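Local coordinates for Lmo1340 protein (PDB 4NLM), which is of unknown function but is a probable surface lipoprotein of Listeria monocytogenes built on a YqgU-like six-bladed beta propeller, at residues R49-L54 and S92-S97; W53-S58 and F71-I76; R82-T87 and I119-G124. All coordinates share one frame; numbering follows the deposited sequence.

Interaction 1 (R49-L54 and S92-S97); sequences RVVGWL and SEVQIS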
loop_
_atom_site.group_PDB
_atom_site.type_symbol
_atom_site.label_atom_id
_atom_site.label_comp_id
_atom_site.label_asym_id
_atom_site.label_seq_id
_atom_site.Cartn_x
_atom_site.Cartn_y
_atom_site.Cartn_z
ATOM N N ARG A 49 -2.453 12.250 8.870
ATOM C CA ARG A 49 -2.334 10.814 8.993
ATOM C C ARG A 49 -0.921 10.417 9.367
ATOM O O ARG A 49 0.008 11.215 9.282
ATOM C CB ARG A 49 -2.671 10.115 7.675
ATOM C CG ARG A 49 -1.675 10.430 6.553
ATOM C CD ARG A 49 -1.930 9.652 5.274
ATOM N NE ARG A 49 -3.198 10.019 4.673
ATOM C CZ ARG A 49 -4.334 9.324 4.760
ATOM N NH1 ARG A 49 -5.409 9.788 4.161
ATOM N NH2 ARG A 49 -4.402 8.158 5.406
ATOM N N VAL A 50 -0.775 9.163 9.823
ATOM C CA VAL A 50 0.516 8.477 9.806
ATOM C C VAL A 50 0.593 7.798 8.441
ATOM O O VAL A 50 -0.276 7.042 8.057
ATOM C CB VAL A 50 0.632 7.470 10.944
ATOM C CG1 VAL A 50 1.819 6.543 10.757
ATOM C CG2 VAL A 50 0.745 8.228 12.262
ATOM N N VAL A 51 1.676 8.084 7.695
ATOM C CA VAL A 51 1.777 7.560 6.341
ATOM C C VAL A 51 2.242 6.087 6.351
ATOM O O VAL A 51 1.795 5.279 5.557
ATOM C CB VAL A 51 2.769 8.415 5.539
ATOM C CG1 VAL A 51 3.038 7.820 4.148
ATOM C CG2 VAL A 51 2.256 9.837 5.430
ATOM N N GLY A 52 3.135 5.763 7.268
ATOM C CA GLY A 52 3.712 4.420 7.363
ATOM C C GLY A 52 4.905 4.392 8.271
ATOM O O GLY A 52 5.206 5.351 8.940
ATOM N N TRP A 53 5.605 3.247 8.271
ATOM C CA TRP A 53 6.787 3.064 9.074
ATOM C C TRP A 53 8.015 3.684 8.407
ATOM O O TRP A 53 8.182 3.617 7.193
ATOM C CB TRP A 53 7.101 1.573 9.240
ATOM C CG TRP A 53 6.043 0.836 10.013
ATOM C CD1 TRP A 53 5.102 0.005 9.502
ATOM C CD2 TRP A 53 5.895 0.808 11.412
ATOM N NE1 TRP A 53 4.347 -0.536 10.506
ATOM C CE2 TRP A 53 4.789 -0.024 11.694
ATOM C CE3 TRP A 53 6.557 1.421 12.468
ATOM C CZ2 TRP A 53 4.361 -0.279 12.992
ATOM C CZ3 TRP A 53 6.110 1.210 13.734
ATOM C CH2 TRP A 53 5.022 0.354 13.993
ATOM N N LEU A 54 8.880 4.247 9.241
ATOM C CA LEU A 54 10.228 4.656 8.805
ATOM C C LEU A 54 11.331 3.766 9.346
ATOM O O LEU A 54 12.420 3.715 8.759
ATOM C CB LEU A 54 10.503 6.106 9.188
ATOM C CG LEU A 54 9.620 7.146 8.504
ATOM C CD1 LEU A 54 9.952 8.521 9.027
ATOM C CD2 LEU A 54 9.755 7.082 7.007
ATOM N N SER A 92 -1.207 15.391 -2.836
ATOM C CA SER A 92 -1.960 14.411 -3.584
ATOM C C SER A 92 -1.579 12.984 -3.177
ATOM O O SER A 92 -2.455 12.144 -3.007
ATOM C CB SER A 92 -1.688 14.611 -5.064
ATOM O OG SER A 92 -1.931 15.969 -5.422
ATOM N N GLU A 93 -0.276 12.702 -3.073
ATOM C CA GLU A 93 0.187 11.382 -2.645
ATOM C C GLU A 93 1.517 11.500 -1.918
ATOM O O GLU A 93 2.348 12.327 -2.287
ATOM C CB GLU A 93 0.380 10.445 -3.855
ATOM C CG GLU A 93 1.019 9.067 -3.577
ATOM C CD GLU A 93 0.081 8.083 -2.879
ATOM O OE1 GLU A 93 -1.028 8.482 -2.456
ATOM O OE2 GLU A 93 0.461 6.895 -2.736
ATOM N N VAL A 94 1.698 10.653 -0.905
ATOM C CA VAL A 94 2.973 10.521 -0.189
ATOM C C VAL A 94 3.253 9.054 -0.049
ATOM O O VAL A 94 2.395 8.323 0.432
ATOM C CB VAL A 94 2.940 11.141 1.214
ATOM C CG1 VAL A 94 4.305 11.112 1.853
ATOM C CG2 VAL A 94 2.368 12.559 1.205
ATOM N N GLN A 95 4.429 8.629 -0.443
ATOM C CA GLN A 95 4.844 7.236 -0.250
ATOM C C GLN A 95 6.247 7.190 0.299
ATOM O O GLN A 95 7.075 8.069 0.036
ATOM C CB GLN A 95 4.837 6.465 -1.555
ATOM C CG GLN A 95 3.473 6.135 -2.091
ATOM C CD GLN A 95 3.542 5.097 -3.204
ATOM O OE1 GLN A 95 4.549 4.370 -3.359
ATOM N NE2 GLN A 95 2.486 4.999 -3.952
ATOM N N ILE A 96 6.481 6.162 1.095
ATOM C CA ILE A 96 7.810 5.853 1.650
ATOM C C ILE A 96 8.482 4.831 0.737
ATOM O O ILE A 96 7.846 3.889 0.288
ATOM C CB ILE A 96 7.665 5.299 3.075
ATOM C CG1 ILE A 96 6.996 6.345 3.964
ATOM C CG2 ILE A 96 8.985 4.843 3.650
ATOM C CD1 ILE A 96 6.332 5.763 5.199
ATOM N N SER A 97 9.758 5.057 0.417
ATOM C CA SER A 97 10.469 4.162 -0.488
ATOM C C SER A 97 10.616 2.758 0.103
ATOM O O SER A 97 10.609 2.587 1.327
ATOM C CB SER A 97 11.847 4.728 -0.810
ATOM O OG SER A 97 12.704 4.677 0.306
#
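Ile96 reaches out from strand 92-96 and lays its CD1 methyl against the backbone of Gly52 and Trp53, 3.7 Å from Gly52 CA and 3.5 Å from Trp53 O. Its CG1 branch lies anti to the carbonyl carbon (chi1 -61°), which sends CD1 across to strand 49-53 while CG2 lies against Trp53 O and Leu54 CD2. Gly52 suits this spot because a side chain here would point at Ile96, and a CB would lie very close to its CD1. Two side chains pack against the isoleucine. Leu54 crosses it at about a right angle and brings CD2 to 4.1 Å from Ile96 CD1; Val51 meets it at a slant, with CG1 4.0 Å from that same methyl. The CG1 branch of Val51 also touches the partner strand further back, 4.2 Å from Val94 CG1. Branched aliphatic residues fit because the axes of the two strand segments come no closer than 7.1 Å, a spacing that side chains rather than backbone bonds must fill. These axes run roughly parallel, at 30°. Leu60 of strand 58-65 touches both Val51 and Ile96, extending the apolar layer, and the indole NE1 of Trp53 is hydrogen-bonded to Leu327 O. Face-to-face packing of the first strands of two successive four-stranded antiparallel sheets, 47-87 and 90-132, is the arrangement of adjacent blades near the axis of a beta propeller.

Interaction 2 (W53-S58 and F71-I76); sequences WLSKDS and FEELNI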
loop_
_atom_site.group_PDB
_atom_site.type_symbol
_atom_site.label_atom_id
_atom_site.label_comp_id
_atom_site.label_asym_id
_atom_site.label_seq_id
_atom_site.Cartn_x
_atom_site.Cartn_y
_atom_site.Cartn_z
ATOM N N TRP A 53 5.605 3.247 8.271
ATOM C CA TRP A 53 6.787 3.064 9.074
ATOM C C TRP A 53 8.015 3.684 8.407
ATOM O O TRP A 53 8.182 3.617 7.193
ATOM C CB TRP A 53 7.101 1.573 9.240
ATOM C CG TRP A 53 6.043 0.836 10.013
ATOM C CD1 TRP A 53 5.102 0.005 9.502
ATOM C CD2 TRP A 53 5.895 0.808 11.412
ATOM N NE1 TRP A 53 4.347 -0.536 10.506
ATOM C CE2 TRP A 53 4.789 -0.024 11.694
ATOM C CE3 TRP A 53 6.557 1.421 12.468
ATOM C CZ2 TRP A 53 4.361 -0.279 12.992
ATOM C CZ3 TRP A 53 6.110 1.210 13.734
ATOM C CH2 TRP A 53 5.022 0.354 13.993
ATOM N N LEU A 54 8.880 4.247 9.241
ATOM C CA LEU A 54 10.228 4.656 8.805
ATOM C C LEU A 54 11.331 3.766 9.346
ATOM O O LEU A 54 12.420 3.715 8.759
ATOM C CB LEU A 54 10.503 6.106 9.188
ATOM C CG LEU A 54 9.620 7.146 8.504
ATOM C CD1 LEU A 54 9.952 8.521 9.027
ATOM C CD2 LEU A 54 9.755 7.082 7.007
ATOM N N SER A 55 11.051 3.071 10.451
ATOM C CA SER A 55 12.007 2.168 11.089
ATOM C C SER A 55 11.199 1.304 12.036
ATOM O O SER A 55 10.009 1.504 12.182
ATOM C CB SER A 55 13.044 2.952 11.879
ATOM O OG SER A 55 12.557 3.469 13.099
ATOM N N LYS A 56 11.857 0.398 12.754
ATOM C CA LYS A 56 11.122 -0.465 13.671
ATOM C C LYS A 56 10.464 0.326 14.796
ATOM O O LYS A 56 9.529 -0.165 15.422
ATOM C CB LYS A 56 11.980 -1.583 14.256
ATOM C CG LYS A 56 13.092 -1.109 15.124
ATOM C CD LYS A 56 13.888 -2.283 15.661
ATOM C CE LYS A 56 15.065 -1.807 16.473
ATOM N NZ LYS A 56 15.807 -2.950 17.074
ATOM N N ASP A 57 10.992 1.508 15.094
ATOM C CA ASP A 57 10.417 2.289 16.186
ATOM C C ASP A 57 9.964 3.669 15.802
ATOM O O ASP A 57 9.789 4.519 16.685
ATOM C CB ASP A 57 11.318 2.358 17.406
ATOM C CG ASP A 57 12.630 2.985 17.133
ATOM O OD1 ASP A 57 12.876 3.363 16.001
ATOM O OD2 ASP A 57 13.462 3.058 18.075
ATOM N N SER A 58 9.699 3.923 14.520
ATOM C CA SER A 58 9.269 5.265 14.139
ATOM C C SER A 58 8.417 5.255 12.901
ATOM O O SER A 58 8.501 4.326 12.090
ATOM C CB SER A 58 10.453 6.193 13.970
ATOM O OG SER A 58 11.208 5.801 12.838
ATOM N N PHE A 71 5.904 17.154 7.579
ATOM C CA PHE A 71 6.275 15.740 7.642
ATOM C C PHE A 71 7.357 15.594 8.692
ATOM O O PHE A 71 8.363 16.294 8.660
ATOM C CB PHE A 71 6.744 15.225 6.273
ATOM C CG PHE A 71 5.647 15.212 5.271
ATOM C CD1 PHE A 71 4.758 14.172 5.239
ATOM C CD2 PHE A 71 5.487 16.245 4.373
ATOM C CE1 PHE A 71 3.732 14.140 4.347
ATOM C CE2 PHE A 71 4.441 16.230 3.470
ATOM C CZ PHE A 71 3.559 15.183 3.458
ATOM N N GLU A 72 7.110 14.687 9.632
ATOM C CA GLU A 72 8.024 14.427 10.729
ATOM C C GLU A 72 8.235 12.931 10.933
ATOM O O GLU A 72 7.345 12.125 10.643
ATOM C CB GLU A 72 7.440 14.997 12.045
ATOM C CG GLU A 72 7.300 16.511 12.098
ATOM C CD GLU A 72 6.498 16.983 13.291
ATOM O OE1 GLU A 72 5.358 16.534 13.416
ATOM O OE2 GLU A 72 7.011 17.810 14.067
ATOM N N GLU A 73 9.411 12.592 11.476
ATOM C CA GLU A 73 9.617 11.243 11.996
ATOM C C GLU A 73 9.184 11.275 13.456
ATOM O O GLU A 73 9.646 12.114 14.195
ATOM C CB GLU A 73 11.062 10.819 11.851
ATOM C CG GLU A 73 11.337 9.413 12.394
ATOM C CD GLU A 73 12.688 8.907 12.025
ATOM O OE1 GLU A 73 13.536 9.758 11.729
ATOM O OE2 GLU A 73 12.903 7.672 12.069
ATOM N N LEU A 74 8.317 10.349 13.844
ATOM C CA LEU A 74 7.790 10.247 15.203
ATOM C C LEU A 74 8.209 8.919 15.803
ATOM O O LEU A 74 7.909 7.884 15.243
ATOM C CB LEU A 74 6.274 10.329 15.179
ATOM C CG LEU A 74 5.591 9.998 16.520
ATOM C CD1 LEU A 74 5.907 11.027 17.590
ATOM C CD2 LEU A 74 4.101 9.869 16.322
ATOM N N ASN A 75 8.914 8.973 16.929
ATOM C CA ASN A 75 9.313 7.745 17.618
ATOM C C ASN A 75 8.099 7.206 18.380
ATOM O O ASN A 75 7.442 7.967 19.076
ATOM C CB ASN A 75 10.469 8.050 18.580
ATOM C CG ASN A 75 11.015 6.816 19.252
ATOM O OD1 ASN A 75 10.377 6.214 20.118
ATOM N ND2 ASN A 75 12.198 6.416 18.846
ATOM N N ILE A 76 7.811 5.918 18.232
ATOM C CA ILE A 76 6.604 5.324 18.813
ATOM C C ILE A 76 6.684 5.032 20.299
ATOM O O ILE A 76 5.653 4.738 20.911
ATOM C CB ILE A 76 6.195 4.039 18.075
ATOM C CG1 ILE A 76 7.156 2.883 18.400
ATOM C CG2 ILE A 76 6.092 4.257 16.570
ATOM C CD1 ILE A 76 6.826 1.583 17.686
HETATM O O HOH W 1 13.572 4.071 20.306
#
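The hydroxyl of Ser58 donates a hydrogen bond to Glu73, with OG 2.6 Å from OE2, on the anti lone pair of that oxygen. The glutamate reaches it by an extended chain, and its other oxygen, OE1, forms a salt bridge with Arg82. Ser58 OG, between its backbone N and carbonyl carbon (chi1 68°), stays near the main chain, where Glu73 can reach it. Within the turn, Ser55 OG donates to Asp57 OD1 at 2.9 Å. A water donates a hydrogen bond to Asp57 OD2 and accepts one from Asn75 ND2, while Asn75 OD1 accepts from the backbone N of Tyr77 and Asn78.

The backbone adds a nearly straight bond from Ile76 N to Asp57 O, 2.9 Å and 170°, beside the antiparallel non-hydrogen-bonded pair Ser58-Asn75.

Among apolar contacts, Ile76 CD1 sits at the edge of the Trp53 ring, 4.0 Å from CZ3, and Leu54 CD1 rests on the aliphatic part of Glu73, 3.7 Å from CG.

A type I turn, Ser55 to Ser58, with a classic bulge at Leu54 and Ser55 opposite Ser58, joins strand 47-55 to strand 58-65, whose other neighbour is strand 68-75; strand 334-337 packs on Trp53 and Ile76.

Interaction 3 (R82-T87 and I119-G124); sequences RPIFNT and IALNDG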
loop_
_atom_site.group_PDB
_atom_site.type_symbol
_atom_site.label_atom_id
_atom_site.label_comp_id
_atom_site.label_asym_id
_atom_site.label_seq_id
_atom_site.Cartn_x
_atom_site.Cartn_y
_atom_site.Cartn_z
ATOM N N ARG A 82 11.084 14.552 14.723
ATOM C CA ARG A 82 12.155 15.120 13.927
ATOM C C ARG A 82 11.550 15.675 12.648
ATOM O O ARG A 82 10.905 14.953 11.910
ATOM C CB ARG A 82 13.173 14.035 13.597
ATOM C CG ARG A 82 14.309 14.551 12.746
ATOM C CD ARG A 82 15.334 13.485 12.399
ATOM N NE ARG A 82 14.808 12.418 11.543
ATOM C CZ ARG A 82 14.879 12.384 10.219
ATOM N NH1 ARG A 82 15.370 13.402 9.521
ATOM N NH2 ARG A 82 14.367 11.363 9.575
ATOM N N PRO A 83 11.812 16.949 12.345
ATOM C CA PRO A 83 11.271 17.520 11.118
ATOM C C PRO A 83 11.976 16.987 9.894
ATOM O O PRO A 83 13.186 16.907 9.903
ATOM C CB PRO A 83 11.544 19.015 11.268
ATOM C CG PRO A 83 12.743 19.088 12.139
ATOM C CD PRO A 83 12.688 17.894 13.057
ATOM N N ILE A 84 11.224 16.630 8.862
ATOM C CA ILE A 84 11.776 16.189 7.610
ATOM C C ILE A 84 11.601 17.224 6.500
ATOM O O ILE A 84 12.554 17.675 5.903
ATOM C CB ILE A 84 11.142 14.853 7.163
ATOM C CG1 ILE A 84 11.357 13.777 8.245
ATOM C CG2 ILE A 84 11.765 14.389 5.847
ATOM C CD1 ILE A 84 10.445 12.584 8.099
ATOM N N PHE A 85 10.365 17.642 6.247
ATOM C CA PHE A 85 10.021 18.514 5.112
ATOM C C PHE A 85 8.701 19.180 5.373
ATOM O O PHE A 85 7.851 18.629 6.074
ATOM C CB PHE A 85 9.916 17.624 3.809
ATOM C CG PHE A 85 9.643 18.347 2.536
ATOM C CD1 PHE A 85 10.693 18.773 1.754
ATOM C CD2 PHE A 85 8.353 18.513 2.060
ATOM C CE1 PHE A 85 10.465 19.418 0.538
ATOM C CE2 PHE A 85 8.111 19.152 0.853
ATOM C CZ PHE A 85 9.174 19.611 0.096
ATOM N N ASN A 86 8.516 20.351 4.799
ATOM C CA ASN A 86 7.221 21.001 4.874
ATOM C C ASN A 86 6.910 21.687 3.539
ATOM O O ASN A 86 7.821 22.011 2.770
ATOM C CB ASN A 86 7.138 21.961 6.067
ATOM C CG ASN A 86 8.042 23.164 5.926
ATOM O OD1 ASN A 86 7.750 24.110 5.173
ATOM N ND2 ASN A 86 9.090 23.183 6.707
ATOM N N THR A 87 5.618 21.934 3.283
ATOM C CA THR A 87 5.203 22.541 2.033
ATOM C C THR A 87 3.840 23.169 2.150
ATOM O O THR A 87 3.003 22.732 2.944
ATOM C CB THR A 87 5.164 21.510 0.881
ATOM O OG1 THR A 87 4.827 22.153 -0.347
ATOM C CG2 THR A 87 4.197 20.385 1.138
ATOM N N ILE A 119 12.350 13.016 -1.810
ATOM C CA ILE A 119 12.942 13.709 -0.691
ATOM C C ILE A 119 13.671 12.737 0.199
ATOM O O ILE A 119 13.114 11.700 0.572
ATOM C CB ILE A 119 11.841 14.384 0.121
ATOM C CG1 ILE A 119 11.138 15.439 -0.756
ATOM C CG2 ILE A 119 12.374 15.030 1.394
ATOM C CD1 ILE A 119 9.781 15.879 -0.295
ATOM N N ALA A 120 14.913 13.064 0.554
ATOM C CA ALA A 120 15.685 12.189 1.440
ATOM C C ALA A 120 15.201 12.291 2.868
ATOM O O ALA A 120 15.062 13.379 3.405
ATOM C CB ALA A 120 17.177 12.506 1.366
ATOM N N LEU A 121 14.974 11.142 3.489
ATOM C CA LEU A 121 14.516 11.140 4.866
ATOM C C LEU A 121 15.540 11.655 5.859
ATOM O O LEU A 121 15.164 12.249 6.876
ATOM C CB LEU A 121 14.089 9.730 5.264
ATOM C CG LEU A 121 12.735 9.317 4.669
ATOM C CD1 LEU A 121 12.574 7.811 4.685
ATOM C CD2 LEU A 121 11.629 10.019 5.441
ATOM N N ASN A 122 16.829 11.460 5.585
ATOM C CA ASN A 122 17.807 11.841 6.601
ATOM C C ASN A 122 17.975 13.344 6.793
ATOM O O ASN A 122 18.232 13.791 7.910
ATOM C CB ASN A 122 19.143 11.131 6.412
ATOM C CG ASN A 122 19.802 11.404 5.072
ATOM O OD1 ASN A 122 19.325 12.179 4.249
ATOM N ND2 ASN A 122 20.914 10.727 4.840
ATOM N N ASP A 123 17.812 14.123 5.726
ATOM C CA ASP A 123 17.964 15.563 5.859
ATOM C C ASP A 123 16.891 16.413 5.178
ATOM O O ASP A 123 16.999 17.638 5.197
ATOM C CB ASP A 123 19.369 15.994 5.396
ATOM C CG ASP A 123 19.617 15.738 3.920
ATOM O OD1 ASP A 123 18.689 15.365 3.185
ATOM O OD2 ASP A 123 20.770 15.956 3.472
ATOM N N GLY A 124 15.877 15.785 4.571
ATOM C CA GLY A 124 14.797 16.526 3.920
ATOM C C GLY A 124 15.174 17.204 2.612
ATOM O O GLY A 124 14.434 18.046 2.099
HETATM O O HOH W 2 13.433 19.893 4.171
#
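Strand 82-87 comes closest to the loop after strand 119-120 at Ile84 and Gly124, where Gly124 CA makes a CA-H...O contact of 3.2 Å with Ile84 O. Glycine fits here twice over: its phi is positive, and a CB would collide with that carbonyl oxygen. A water donates to both Ile84 O and Gly124 O, tying the two backbones together beside the contact.

Arg82 holds the loop at one end. Its chain is extended to CD and then bends (chi3 66°), bringing the guanidinium end-on to Leu121 O, which takes bonds from NH1 at 2.9 Å and NH2 at 3.0 Å. The oxygen lies in the guanidinium plane, but the two nitrogens approach it differently: NH1 is in the carbonyl plane, whereas NH2 stands above it. A long side chain with several N-H groups suits this place, since NH2 also forms a salt bridge with Glu73, which probably helps to hold the group in position.

The other end is mainly apolar. Ile119 CD1 sits over the centre of the Phe85 ring in a CH-pi contact, 3.5 Å from the centroid and 4° off the normal, while Gly124 O lies at the ring's edge. A flat phenyl face gives this methyl a broad seat. Between the two ends, Ile84 CD1 meets Leu121 CD2 at 3.9 Å, the side chains slanting past one another, and Leu105 of strand 102-108 adds to the packing round Phe85 and Ile119. The last strand of one four-stranded sheet thus packs on the third strand of the next and its following turn, an interface between consecutive blades of the beta propeller.

How the interactions relate
Interactions 1 and 3 join the same two blades, whereas interaction 2 lies within the first of them. All three are partly buried. Interaction 1 is innermost, its centre about 9 Å from the centre of the chain, with no exposed residue in contact, and is made by aliphatic side chains; interactions 2 and 3, about 17 and 21 Å out, add hydrogen bonds and a bridging water each, made largely by partly exposed polar side chains and by backbone. Interactions 1 and 2 share Trp53 and Leu54, at the corner of strand 47-55. Apolar packing continues into interaction 3, where Leu121 CD1 lies 3.7 Å from Leu54 CD2. The salt bridge Glu73-Arg82 physically connects interactions 2 and 3.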